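PDB 4N4P: acylneuraminate lyase from Mycoplasma synoviae, which belongs to the dihydrodipicolinate synthetase family of TIM-barrel proteins and assembles from four copies of its chain. Local coordinates for residues A[186-198]-A[202-214]. Residues are numbered along the deposited sequence; the frame is centred on the assembly and turned at random.
Sequences KLFMFAWDEALAM and MGAKGFIGSTYNV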
loop_
_atom_site.group_PDB
_atom_site.type_symbol
_atom_site.label_atom_id
_atom_site.label_comp_id
_atom_site.label_asym_id
_atom_site.label_seq_id
_atom_site.Cartn_x
_atom_site.Cartn_y
_atom_site.Cartn_z
ATOM N N LYS A 186 -3.131 13.829 27.901
ATOM C CA LYS A 186 -2.388 12.598 27.772
ATOM C C LYS A 186 -0.983 12.980 27.306
ATOM O O LYS A 186 -0.787 14.032 26.667
ATOM C CB LYS A 186 -3.049 11.600 26.807
ATOM C CG LYS A 186 -4.394 11.037 27.295
ATOM C CD LYS A 186 -4.219 10.051 28.459
ATOM C CE LYS A 186 -5.587 9.674 29.026
ATOM N NZ LYS A 186 -5.543 8.691 30.149
ATOM N N LEU A 187 -0.013 12.152 27.671
ATOM C CA LEU A 187 1.371 12.392 27.331
ATOM C C LEU A 187 1.714 11.650 26.045
ATOM O O LEU A 187 1.512 10.455 25.958
ATOM C CB LEU A 187 2.287 11.928 28.460
ATOM C CG LEU A 187 3.804 11.990 28.201
ATOM C CD1 LEU A 187 4.263 13.458 28.027
ATOM C CD2 LEU A 187 4.518 11.350 29.349
ATOM N N PHE A 188 2.244 12.355 25.053
ATOM C CA PHE A 188 2.633 11.700 23.808
ATOM C C PHE A 188 4.131 11.880 23.677
ATOM O O PHE A 188 4.606 13.005 23.547
ATOM C CB PHE A 188 1.868 12.296 22.595
ATOM C CG PHE A 188 0.417 11.955 22.599
ATOM C CD1 PHE A 188 -0.030 10.764 22.022
ATOM C CD2 PHE A 188 -0.507 12.787 23.222
ATOM C CE1 PHE A 188 -1.387 10.414 22.052
ATOM C CE2 PHE A 188 -1.858 12.454 23.265
ATOM C CZ PHE A 188 -2.305 11.267 22.675
ATOM N N MET A 189 4.864 10.766 23.741
ATOM C CA MET A 189 6.295 10.764 23.542
ATOM C C MET A 189 6.549 10.584 22.033
ATOM O O MET A 189 6.085 9.607 21.440
ATOM C CB MET A 189 6.941 9.668 24.401
ATOM C CG MET A 189 6.769 9.917 25.925
ATOM S SD MET A 189 7.582 11.421 26.511
ATOM C CE MET A 189 9.306 10.935 26.568
ATOM N N PHE A 190 7.217 11.550 21.408
ATOM C CA PHE A 190 7.341 11.560 19.944
ATOM C C PHE A 190 8.557 10.707 19.508
ATOM O O PHE A 190 9.682 10.965 19.925
ATOM C CB PHE A 190 7.444 12.998 19.449
ATOM C CG PHE A 190 7.271 13.138 17.974
ATOM C CD1 PHE A 190 5.993 13.170 17.410
ATOM C CD2 PHE A 190 8.381 13.208 17.138
ATOM C CE1 PHE A 190 5.828 13.278 16.028
ATOM C CE2 PHE A 190 8.234 13.342 15.754
ATOM C CZ PHE A 190 6.964 13.371 15.194
ATOM N N ALA A 191 8.318 9.693 18.680
ATOM C CA ALA A 191 9.334 8.680 18.411
ATOM C C ALA A 191 9.713 8.595 16.932
ATOM O O ALA A 191 10.128 7.546 16.447
ATOM C CB ALA A 191 8.911 7.316 18.959
ATOM N N TRP A 192 9.612 9.702 16.215
ATOM C CA TRP A 192 10.103 9.723 14.835
ATOM C C TRP A 192 11.211 10.773 14.719
ATOM O O TRP A 192 10.952 11.957 14.561
ATOM C CB TRP A 192 8.962 9.928 13.825
ATOM C CG TRP A 192 9.442 9.920 12.367
ATOM C CD1 TRP A 192 10.544 9.293 11.862
ATOM C CD2 TRP A 192 8.812 10.576 11.261
ATOM N NE1 TRP A 192 10.643 9.518 10.485
ATOM C CE2 TRP A 192 9.584 10.289 10.097
ATOM C CE3 TRP A 192 7.664 11.359 11.131
ATOM C CZ2 TRP A 192 9.240 10.770 8.836
ATOM C CZ3 TRP A 192 7.330 11.849 9.872
ATOM C CH2 TRP A 192 8.119 11.554 8.747
ATOM N N ASP A 193 12.457 10.296 14.860
ATOM C CA ASP A 193 13.622 11.151 15.022
ATOM C C ASP A 193 13.748 12.162 13.882
ATOM O O ASP A 193 14.121 13.330 14.099
ATOM C CB ASP A 193 14.915 10.299 15.058
ATOM C CG ASP A 193 14.870 9.174 16.104
ATOM O OD1 ASP A 193 13.792 8.602 16.309
ATOM O OD2 ASP A 193 15.925 8.855 16.700
ATOM N N GLU A 194 13.450 11.709 12.667
ATOM C CA GLU A 194 13.593 12.592 11.499
ATOM C C GLU A 194 12.566 13.735 11.439
ATOM O O GLU A 194 12.605 14.579 10.546
ATOM C CB GLU A 194 13.515 11.760 10.228
ATOM C CG GLU A 194 14.633 10.744 10.133
ATOM C CD GLU A 194 14.314 9.599 9.165
ATOM O OE1 GLU A 194 13.111 9.266 8.971
ATOM O OE2 GLU A 194 15.281 9.043 8.586
ATOM N N ALA A 195 11.649 13.760 12.390
ATOM C CA ALA A 195 10.611 14.784 12.365
ATOM C C ALA A 195 10.527 15.521 13.676
ATOM O O ALA A 195 9.469 16.065 14.025
ATOM C CB ALA A 195 9.271 14.159 12.015
ATOM N N LEU A 196 11.647 15.543 14.400
ATOM C CA LEU A 196 11.704 16.140 15.734
ATOM C C LEU A 196 11.058 17.527 15.779
ATOM O O LEU A 196 10.174 17.802 16.628
ATOM C CB LEU A 196 13.171 16.204 16.215
ATOM C CG LEU A 196 13.359 16.353 17.740
ATOM C CD1 LEU A 196 14.776 15.931 18.157
ATOM C CD2 LEU A 196 13.116 17.761 18.236
ATOM N N ALA A 197 11.512 18.406 14.888
ATOM C CA ALA A 197 11.045 19.792 14.881
ATOM C C ALA A 197 9.573 19.882 14.497
ATOM O O ALA A 197 8.844 20.737 14.992
ATOM C CB ALA A 197 11.897 20.635 13.951
ATOM N N MET A 198 9.121 18.982 13.644
ATOM C CA MET A 198 7.714 18.953 13.301
ATOM C C MET A 198 6.885 18.501 14.523
ATOM O O MET A 198 5.807 19.048 14.787
ATOM C CB MET A 198 7.508 18.137 12.027
ATOM C CG MET A 198 7.907 18.962 10.719
ATOM S SD MET A 198 7.754 17.842 9.392
ATOM C CE MET A 198 8.684 18.671 8.082
ATOM N N MET A 202 3.972 20.725 16.815
ATOM C CA MET A 202 2.621 20.332 17.185
ATOM C C MET A 202 2.462 19.964 18.682
ATOM O O MET A 202 1.426 19.406 19.089
ATOM C CB MET A 202 2.075 19.256 16.225
ATOM C CG MET A 202 0.528 19.342 16.050
ATOM S SD MET A 202 -0.152 21.022 15.889
ATOM C CE MET A 202 0.825 21.803 14.575
ATOM N N GLY A 203 3.471 20.292 19.497
ATOM C CA GLY A 203 3.317 20.190 20.962
ATOM C C GLY A 203 4.031 19.058 21.684
ATOM O O GLY A 203 3.911 18.922 22.891
ATOM N N ALA A 204 4.734 18.208 20.941
ATOM C CA ALA A 204 5.603 17.205 21.573
ATOM C C ALA A 204 6.671 17.875 22.421
ATOM O O ALA A 204 7.264 18.880 22.011
ATOM C CB ALA A 204 6.269 16.339 20.486
ATOM N N LYS A 205 6.952 17.306 23.582
ATOM C CA LYS A 205 7.996 17.867 24.432
ATOM C C LYS A 205 9.004 16.814 24.854
ATOM O O LYS A 205 10.076 17.140 25.410
ATOM C CB LYS A 205 7.360 18.511 25.674
ATOM C CG LYS A 205 6.545 19.758 25.378
ATOM C CD LYS A 205 6.016 20.356 26.681
ATOM C CE LYS A 205 5.239 21.665 26.443
ATOM N NZ LYS A 205 6.164 22.836 26.269
ATOM N N GLY A 206 8.654 15.558 24.594
ATOM C CA GLY A 206 9.479 14.411 24.951
ATOM C C GLY A 206 9.662 13.557 23.705
ATOM O O GLY A 206 8.706 13.366 22.925
ATOM N N PHE A 207 10.880 13.076 23.518
ATOM C CA PHE A 207 11.270 12.371 22.293
ATOM C C PHE A 207 11.983 11.080 22.620
ATOM O O PHE A 207 12.978 11.070 23.346
ATOM C CB PHE A 207 12.133 13.277 21.422
ATOM C CG PHE A 207 11.447 14.555 21.095
ATOM C CD1 PHE A 207 11.514 15.642 21.963
ATOM C CD2 PHE A 207 10.643 14.633 19.958
ATOM C CE1 PHE A 207 10.793 16.806 21.680
ATOM C CE2 PHE A 207 9.941 15.796 19.658
ATOM C CZ PHE A 207 10.006 16.878 20.518
ATOM N N ILE A 208 11.479 9.979 22.067
ATOM C CA ILE A 208 12.161 8.705 22.240
ATOM C C ILE A 208 12.739 8.307 20.886
ATOM O O ILE A 208 12.039 8.347 19.879
ATOM C CB ILE A 208 11.230 7.597 22.740
ATOM C CG1 ILE A 208 10.682 7.940 24.145
ATOM C CG2 ILE A 208 11.966 6.281 22.786
ATOM C CD1 ILE A 208 9.510 7.070 24.565
ATOM N N GLY A 209 14.002 7.934 20.846
ATOM C CA GLY A 209 14.560 7.559 19.541
ATOM C C GLY A 209 15.912 6.895 19.602
ATOM O O GLY A 209 16.708 7.166 20.487
ATOM N N SER A 210 16.144 6.013 18.630
ATOM C CA SER A 210 17.400 5.284 18.530
ATOM C C SER A 210 18.568 6.250 18.310
ATOM O O SER A 210 19.671 6.027 18.809
ATOM C CB SER A 210 17.321 4.321 17.336
ATOM O OG SER A 210 17.123 5.039 16.113
ATOM N N THR A 211 18.334 7.306 17.534
ATOM C CA THR A 211 19.459 8.150 17.080
ATOM C C THR A 211 20.016 9.054 18.187
ATOM O O THR A 211 21.133 9.562 18.073
ATOM C CB THR A 211 19.107 9.002 15.822
ATOM O OG1 THR A 211 18.139 9.990 16.177
ATOM C CG2 THR A 211 18.557 8.117 14.695
ATOM N N TYR A 212 19.264 9.224 19.271
ATOM C CA TYR A 212 19.729 10.072 20.375
ATOM C C TYR A 212 20.762 9.344 21.225
ATOM O O TYR A 212 21.377 9.960 22.091
ATOM C CB TYR A 212 18.571 10.558 21.273
ATOM C CG TYR A 212 17.388 11.079 20.480
ATOM C CD1 TYR A 212 17.578 12.010 19.441
ATOM C CD2 TYR A 212 16.090 10.634 20.751
ATOM C CE1 TYR A 212 16.488 12.494 18.681
ATOM C CE2 TYR A 212 14.990 11.103 19.998
ATOM C CZ TYR A 212 15.208 12.021 18.959
ATOM O OH TYR A 212 14.138 12.481 18.216
ATOM N N ASN A 213 20.950 8.044 20.981
ATOM C CA ASN A 213 22.017 7.298 21.660
ATOM C C ASN A 213 23.392 7.950 21.475
ATOM O O ASN A 213 24.230 7.891 22.378
ATOM C CB ASN A 213 22.103 5.832 21.178
ATOM C CG ASN A 213 21.079 4.911 21.843
ATOM O OD1 ASN A 213 20.062 4.510 21.226
ATOM N ND2 ASN A 213 21.362 4.522 23.071
ATOM N N VAL A 214 23.652 8.535 20.303
ATOM C CA VAL A 214 24.988 9.058 20.027
ATOM C C VAL A 214 24.971 10.509 19.510
ATOM O O VAL A 214 26.029 11.131 19.363
ATOM C CB VAL A 214 25.810 8.126 19.061
ATOM C CG1 VAL A 214 25.939 6.726 19.667
ATOM C CG2 VAL A 214 25.147 8.061 17.658
HETATM O O HOH W 1 5.503 15.226 24.970
HETATM O O HOH W 2 12.083 10.978 18.274
HETATM O O HOH W 3 14.046 5.896 16.669
#
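Phe190 carries the backbone bonds between strands 187-190 and 206-209, neighbouring parallel strands whose directions diverge by 44°, one through its N and one through its O. Its N donates to Gly206 O (2.8 Å), nearly straight at 168°, and its O accepts from Ile208 N at 3.0 Å, the donor standing well above the carbonyl plane. Water 2 also donates to Phe190 O and hydrogen-bonds Tyr212 OH. Met189 lies on one face, and its chain bends at chi2 and chi3 so that SD and CE lie against Gly206, while CB meets Ile208 CD1 at 3.7 Å. On the other face, Phe190 CB touches both Ala204 CB and Phe207 CD2, and Leu196 CD2 sits over the Phe207 ring in a CH-pi contact. Past the strands, Asp193 OD2 takes two bonds from Thr211: OG1 at 2.5 Å, on the anti lone pair, and N at 3.0 Å, nearly along the C-O axis. The same oxygen lies over one face of the Tyr212 ring. This is a beta-alpha-beta unit of the TIM barrel, with helix 196-201 as the connection; strands 163-168 and 9-12 flank the pair, and helix 231-248 reaches Thr211 through Tyr241.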